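Local coordinates for gene 2 protein (Enterobacteria phage Sf6, PDB 5C12) that is the large subunit of a viral DNA-packaging terminase, whose nuclease domain, the part described here, binds magnesium and is thought to cleave DNA by a two-metal-ion mechanism, at residues His36-Ala50 / Lys61-Arg73. The protein carries 1 engineered substitution. Residues are numbered along the deposited sequence; the frame is centred on the assembly and turned at random.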
loop_
_atom_site.group_PDB
_atom_site.type_symbol
_atom_site.label_atom_id
_atom_site.label_comp_id
_atom_site.label_asym_id
_atom_site.label_seq_id
_atom_site.Cartn_x
_atom_site.Cartn_y
_atom_site.Cartn_z
ATOM N N HIS A 36 -12.503 12.628 -1.652
ATOM C CA HIS A 36 -13.287 12.921 -0.456
ATOM C C HIS A 36 -13.837 14.353 -0.472
ATOM O O HIS A 36 -14.945 14.599 0.005
ATOM C CB HIS A 36 -12.506 12.628 0.836
ATOM C CG HIS A 36 -11.376 13.571 1.117
ATOM N ND1 HIS A 36 -10.213 13.594 0.377
ATOM C CD2 HIS A 36 -11.215 14.494 2.098
ATOM C CE1 HIS A 36 -9.399 14.513 0.866
ATOM N NE2 HIS A 36 -9.986 15.075 1.907
ATOM N N LYS A 37 -13.091 15.279 -1.069
ATOM C CA LYS A 37 -13.575 16.641 -1.225
ATOM C C LYS A 37 -14.621 16.728 -2.315
ATOM O O LYS A 37 -15.623 17.425 -2.157
ATOM C CB LYS A 37 -12.405 17.578 -1.520
ATOM C CG LYS A 37 -11.414 17.658 -0.385
ATOM C CD LYS A 37 -10.292 18.627 -0.670
ATOM C CE LYS A 37 -9.460 18.870 0.579
ATOM N NZ LYS A 37 -8.380 19.864 0.338
ATOM N N LYS A 38 -14.387 16.032 -3.426
ATOM C CA LYS A 38 -15.309 16.051 -4.560
ATOM C C LYS A 38 -16.671 15.473 -4.188
ATOM O O LYS A 38 -17.712 15.937 -4.658
ATOM C CB LYS A 38 -14.728 15.250 -5.725
ATOM C CG LYS A 38 -13.457 15.845 -6.332
ATOM C CD LYS A 38 -12.798 14.841 -7.257
ATOM C CE LYS A 38 -11.493 15.372 -7.824
ATOM N NZ LYS A 38 -10.783 14.317 -8.578
ATOM N N LEU A 39 -16.659 14.457 -3.341
ATOM C CA LEU A 39 -17.867 13.721 -3.016
ATOM C C LEU A 39 -18.442 14.082 -1.651
ATOM O O LEU A 39 -19.531 13.643 -1.309
ATOM C CB LEU A 39 -17.594 12.223 -3.076
ATOM C CG LEU A 39 -17.192 11.680 -4.447
ATOM C CD1 LEU A 39 -16.760 10.219 -4.343
ATOM C CD2 LEU A 39 -18.332 11.840 -5.433
ATOM N N GLY A 40 -17.708 14.858 -0.866
ATOM C CA GLY A 40 -18.239 15.371 0.381
ATOM C C GLY A 40 -18.207 14.404 1.554
ATOM O O GLY A 40 -19.192 14.282 2.287
ATOM N N TRP A 41 -17.086 13.734 1.754
ATOM C CA TRP A 41 -16.919 12.957 2.982
ATOM C C TRP A 41 -15.559 13.185 3.617
ATOM O O TRP A 41 -14.672 13.780 3.013
ATOM C CB TRP A 41 -17.189 11.470 2.758
ATOM C CG TRP A 41 -16.497 10.858 1.611
ATOM C CD1 TRP A 41 -16.941 10.790 0.314
ATOM C CD2 TRP A 41 -15.240 10.203 1.636
ATOM N NE1 TRP A 41 -16.020 10.131 -0.463
ATOM C CE2 TRP A 41 -14.973 9.750 0.332
ATOM C CE3 TRP A 41 -14.312 9.930 2.644
ATOM C CZ2 TRP A 41 -13.810 9.056 0.010
ATOM C CZ3 TRP A 41 -13.171 9.244 2.311
ATOM C CH2 TRP A 41 -12.929 8.819 1.010
ATOM N N LYS A 42 -15.433 12.737 4.865
ATOM C CA LYS A 42 -14.269 13.005 5.707
ATOM C C LYS A 42 -13.634 11.682 6.116
ATOM O O LYS A 42 -14.317 10.665 6.190
ATOM C CB LYS A 42 -14.692 13.728 6.994
ATOM C CG LYS A 42 -15.134 15.168 6.824
ATOM C CD LYS A 42 -13.986 16.051 6.347
ATOM C CE LYS A 42 -14.042 17.451 6.965
ATOM N NZ LYS A 42 -15.319 18.165 6.683
ATOM N N ALA A 43 -12.333 11.708 6.383
ATOM C CA ALA A 43 -11.618 10.528 6.862
ATOM C C ALA A 43 -12.173 10.064 8.204
ATOM O O ALA A 43 -12.287 10.848 9.146
ATOM C CB ALA A 43 -10.141 10.839 6.990
ATOM N N LYS A 44 -12.475 8.768 8.286
ATOM C CA LYS A 44 -12.916 8.127 9.526
ATOM C C LYS A 44 -12.297 6.737 9.594
ATOM O O LYS A 44 -12.375 5.967 8.632
ATOM C CB LYS A 44 -14.422 7.958 9.556
ATOM C CG LYS A 44 -15.213 9.238 9.611
ATOM C CD LYS A 44 -15.049 9.969 10.912
ATOM C CE LYS A 44 -16.109 11.055 11.040
ATOM N NZ LYS A 44 -15.895 11.935 12.203
ATOM N N GLY A 45 -11.712 6.416 10.735
ATOM C CA GLY A 45 -11.174 5.088 10.960
ATOM C C GLY A 45 -9.808 5.172 11.596
ATOM O O GLY A 45 -9.415 6.214 12.132
ATOM N N ALA A 46 -9.110 4.042 11.611
ATOM C CA ALA A 46 -7.772 4.012 12.165
ATOM C C ALA A 46 -6.780 4.727 11.248
ATOM O O ALA A 46 -7.040 4.923 10.038
ATOM C CB ALA A 46 -7.338 2.574 12.381
ATOM N N VAL A 47 -5.646 5.116 11.816
ATOM C CA VAL A 47 -4.531 5.566 11.017
ATOM C C VAL A 47 -3.597 4.382 10.819
ATOM O O VAL A 47 -3.168 3.757 11.788
ATOM C CB VAL A 47 -3.801 6.757 11.642
ATOM C CG1 VAL A 47 -2.564 7.108 10.824
ATOM C CG2 VAL A 47 -4.742 7.956 11.727
ATOM N N VAL A 48 -3.331 4.057 9.558
ATOM C CA VAL A 48 -2.492 2.947 9.154
ATOM C C VAL A 48 -1.319 3.447 8.337
ATOM O O VAL A 48 -1.499 4.156 7.348
ATOM C CB VAL A 48 -3.266 1.891 8.324
ATOM C CG1 VAL A 48 -2.392 0.649 8.087
ATOM C CG2 VAL A 48 -4.571 1.492 9.000
ATOM N N SER A 49 -0.122 3.043 8.725
ATOM C CA SER A 49 1.115 3.471 8.085
ATOM C C SER A 49 1.906 2.245 7.705
ATOM O O SER A 49 1.829 1.213 8.385
ATOM C CB SER A 49 1.972 4.305 9.041
ATOM O OG SER A 49 1.362 5.530 9.394
ATOM N N ALA A 50 2.674 2.326 6.635
ATOM C CA ALA A 50 3.497 1.208 6.222
ATOM C C ALA A 50 4.785 1.672 5.579
ATOM O O ALA A 50 4.880 2.772 5.026
ATOM C CB ALA A 50 2.725 0.252 5.280
ATOM N N LYS A 61 13.631 4.260 -0.164
ATOM C CA LYS A 61 12.636 3.603 0.655
ATOM C C LYS A 61 11.277 4.287 0.568
ATOM O O LYS A 61 11.174 5.432 0.133
ATOM C CB LYS A 61 13.103 3.597 2.100
ATOM C CG LYS A 61 14.420 2.832 2.281
ATOM C CD LYS A 61 15.128 3.134 3.566
ATOM C CE LYS A 61 16.301 2.198 3.731
ATOM N NZ LYS A 61 17.262 2.289 2.603
ATOM N N GLY A 62 10.237 3.599 1.011
ATOM C CA GLY A 62 8.899 4.144 0.915
ATOM C C GLY A 62 8.155 4.158 2.229
ATOM O O GLY A 62 8.392 3.300 3.107
ATOM N N TYR A 63 7.276 5.134 2.376
ATOM C CA TYR A 63 6.342 5.225 3.482
ATOM C C TYR A 63 5.013 5.744 2.985
ATOM O O TYR A 63 4.962 6.611 2.127
ATOM C CB TYR A 63 6.889 6.160 4.547
ATOM C CG TYR A 63 5.943 6.486 5.676
ATOM C CD1 TYR A 63 5.005 7.484 5.560
ATOM C CD2 TYR A 63 5.985 5.785 6.862
ATOM C CE1 TYR A 63 4.141 7.786 6.588
ATOM C CE2 TYR A 63 5.138 6.076 7.884
ATOM C CZ TYR A 63 4.214 7.064 7.757
ATOM O OH TYR A 63 3.392 7.362 8.829
ATOM N N ALA A 64 3.943 5.220 3.544
ATOM C CA ALA A 64 2.604 5.695 3.221
ATOM C C ALA A 64 1.767 5.679 4.470
ATOM O O ALA A 64 1.976 4.834 5.336
ATOM C CB ALA A 64 1.975 4.834 2.153
ATOM N N SER A 65 0.828 6.611 4.591
ATOM C CA SER A 65 -0.091 6.588 5.707
ATOM C C SER A 65 -1.464 7.041 5.267
ATOM O O SER A 65 -1.588 7.931 4.419
ATOM C CB SER A 65 0.406 7.493 6.830
ATOM O OG SER A 65 -0.415 7.376 7.971
ATOM N N ARG A 66 -2.488 6.436 5.857
ATOM C CA ARG A 66 -3.858 6.865 5.621
ATOM C C ARG A 66 -4.619 6.945 6.921
ATOM O O ARG A 66 -4.314 6.230 7.891
ATOM C CB ARG A 66 -4.548 5.881 4.682
ATOM C CG ARG A 66 -4.768 4.484 5.234
ATOM C CD ARG A 66 -5.315 3.534 4.190
ATOM N NE ARG A 66 -5.420 2.151 4.663
ATOM C CZ ARG A 66 -6.513 1.575 5.140
ATOM N NH1 ARG A 66 -7.663 2.237 5.248
ATOM N NH2 ARG A 66 -6.475 0.300 5.487
ATOM N N HIS A 67 -5.636 7.785 6.933
ATOM C CA HIS A 67 -6.604 7.859 8.001
ATOM C C HIS A 67 -7.877 7.332 7.372
ATOM O O HIS A 67 -8.459 7.985 6.510
ATOM C CB HIS A 67 -6.763 9.302 8.483
ATOM C CG HIS A 67 -7.824 9.481 9.520
ATOM N ND1 HIS A 67 -8.248 10.725 9.945
ATOM C CD2 HIS A 67 -8.557 8.578 10.213
ATOM C CE1 HIS A 67 -9.196 10.581 10.853
ATOM N NE2 HIS A 67 -9.396 9.289 11.040
ATOM N N GLY A 68 -8.314 6.137 7.764
ATOM C CA GLY A 68 -9.414 5.513 7.062
ATOM C C GLY A 68 -9.135 5.455 5.576
ATOM O O GLY A 68 -8.091 5.009 5.123
ATOM N N SER A 69 -10.090 5.948 4.787
ATOM C CA SER A 69 -9.987 5.873 3.349
ATOM C C SER A 69 -9.301 7.090 2.716
ATOM O O SER A 69 -9.373 7.257 1.504
ATOM C CB SER A 69 -11.395 5.701 2.748
ATOM O OG SER A 69 -11.967 4.469 3.218
ATOM N N VAL A 70 -8.666 7.938 3.517
ATOM C CA VAL A 70 -7.985 9.124 2.966
ATOM C C VAL A 70 -6.485 9.004 3.188
ATOM O O VAL A 70 -6.029 8.980 4.329
ATOM C CB VAL A 70 -8.497 10.431 3.589
ATOM C CG1 VAL A 70 -7.779 11.628 2.949
ATOM C CG2 VAL A 70 -10.008 10.566 3.382
ATOM N N VAL A 71 -5.725 8.891 2.104
ATOM C CA VAL A 71 -4.257 8.861 2.151
ATOM C C VAL A 71 -3.708 10.268 2.466
ATOM O O VAL A 71 -4.066 11.240 1.803
ATOM C CB VAL A 71 -3.672 8.329 0.823
ATOM C CG1 VAL A 71 -2.136 8.270 0.867
ATOM C CG2 VAL A 71 -4.229 6.945 0.488
ATOM N N LYS A 72 -2.865 10.378 3.488
ATOM C CA LYS A 72 -2.402 11.677 3.957
ATOM C C LYS A 72 -0.895 11.924 3.820
ATOM O O LYS A 72 -0.468 13.078 3.845
ATOM C CB LYS A 72 -2.868 11.938 5.385
ATOM C CG LYS A 72 -2.291 11.053 6.424
ATOM C CD LYS A 72 -2.716 11.509 7.820
ATOM C CE LYS A 72 -2.097 10.615 8.883
ATOM N NZ LYS A 72 -2.522 11.097 10.216
ATOM N N ARG A 73 -0.091 10.873 3.681
ATOM C CA ARG A 73 1.343 11.027 3.493
ATOM C C ARG A 73 1.893 9.960 2.582
ATOM O O ARG A 73 1.545 8.779 2.702
ATOM C CB ARG A 73 2.125 10.994 4.827
ATOM C CG ARG A 73 3.563 11.478 4.675
ATOM C CD ARG A 73 4.428 11.281 5.886
ATOM N NE ARG A 73 3.884 11.930 7.069
ATOM C CZ ARG A 73 4.155 13.171 7.443
ATOM N NH1 ARG A 73 4.946 13.932 6.708
ATOM N NH2 ARG A 73 3.624 13.652 8.552
HETATM O O HOH W 1 -12.621 6.925 5.948
#
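One methyl of V70, CG1, sits over a face of the H36 imidazole, 4.1 Å from its centroid, a CH-pi contact; S200 holds H36 ND1 by a hydrogen bond. The other methyl, CG2, packs against W41 CZ3 at 3.6 Å, and S69 CB also touches the indole, at CH2. A43 continues this apolar patch: its CB touches V70 CG2 and also lies over a face of the H67 ring, 3.8 Å from the centroid, a second CH-pi contact. The H67 ring reaches the A43-G45 backbone because its CG stands opposite the backbone N (chi1 176°), and G45 O meets the ring's edge. A water accepts from both K44 N and S69 N, tying the loop to the type II' turn H67-V70. A46 O accepts a nearly straight hydrogen bond from G68 N (176° at the hydrogen). From V47 the strands pair antiparallel, their segment axes at 171°, as the beta hairpin of strands 47-52 and 61-67 within the central mixed sheet of the nuclease domain; strand 47-52 ends at D52, a magnesium ligand. V47 CG1 rests near S65 OG and K72 CE on the face it shares with H67, S49 and S65. V48 exchanges two backbone hydrogen bonds with R66, while its CG2 lies over one face of the guanidinium, whose NH1 donates to G68 O in the turn. S49 OG lies 2.8 Å from Y63 OH and 2.9 Å from S65 OG, forming a hydroxyl cluster that D96 extends by bonding Y63 OH. A50 pairs with A64 through two backbone hydrogen bonds, both side chains facing helix 249-256.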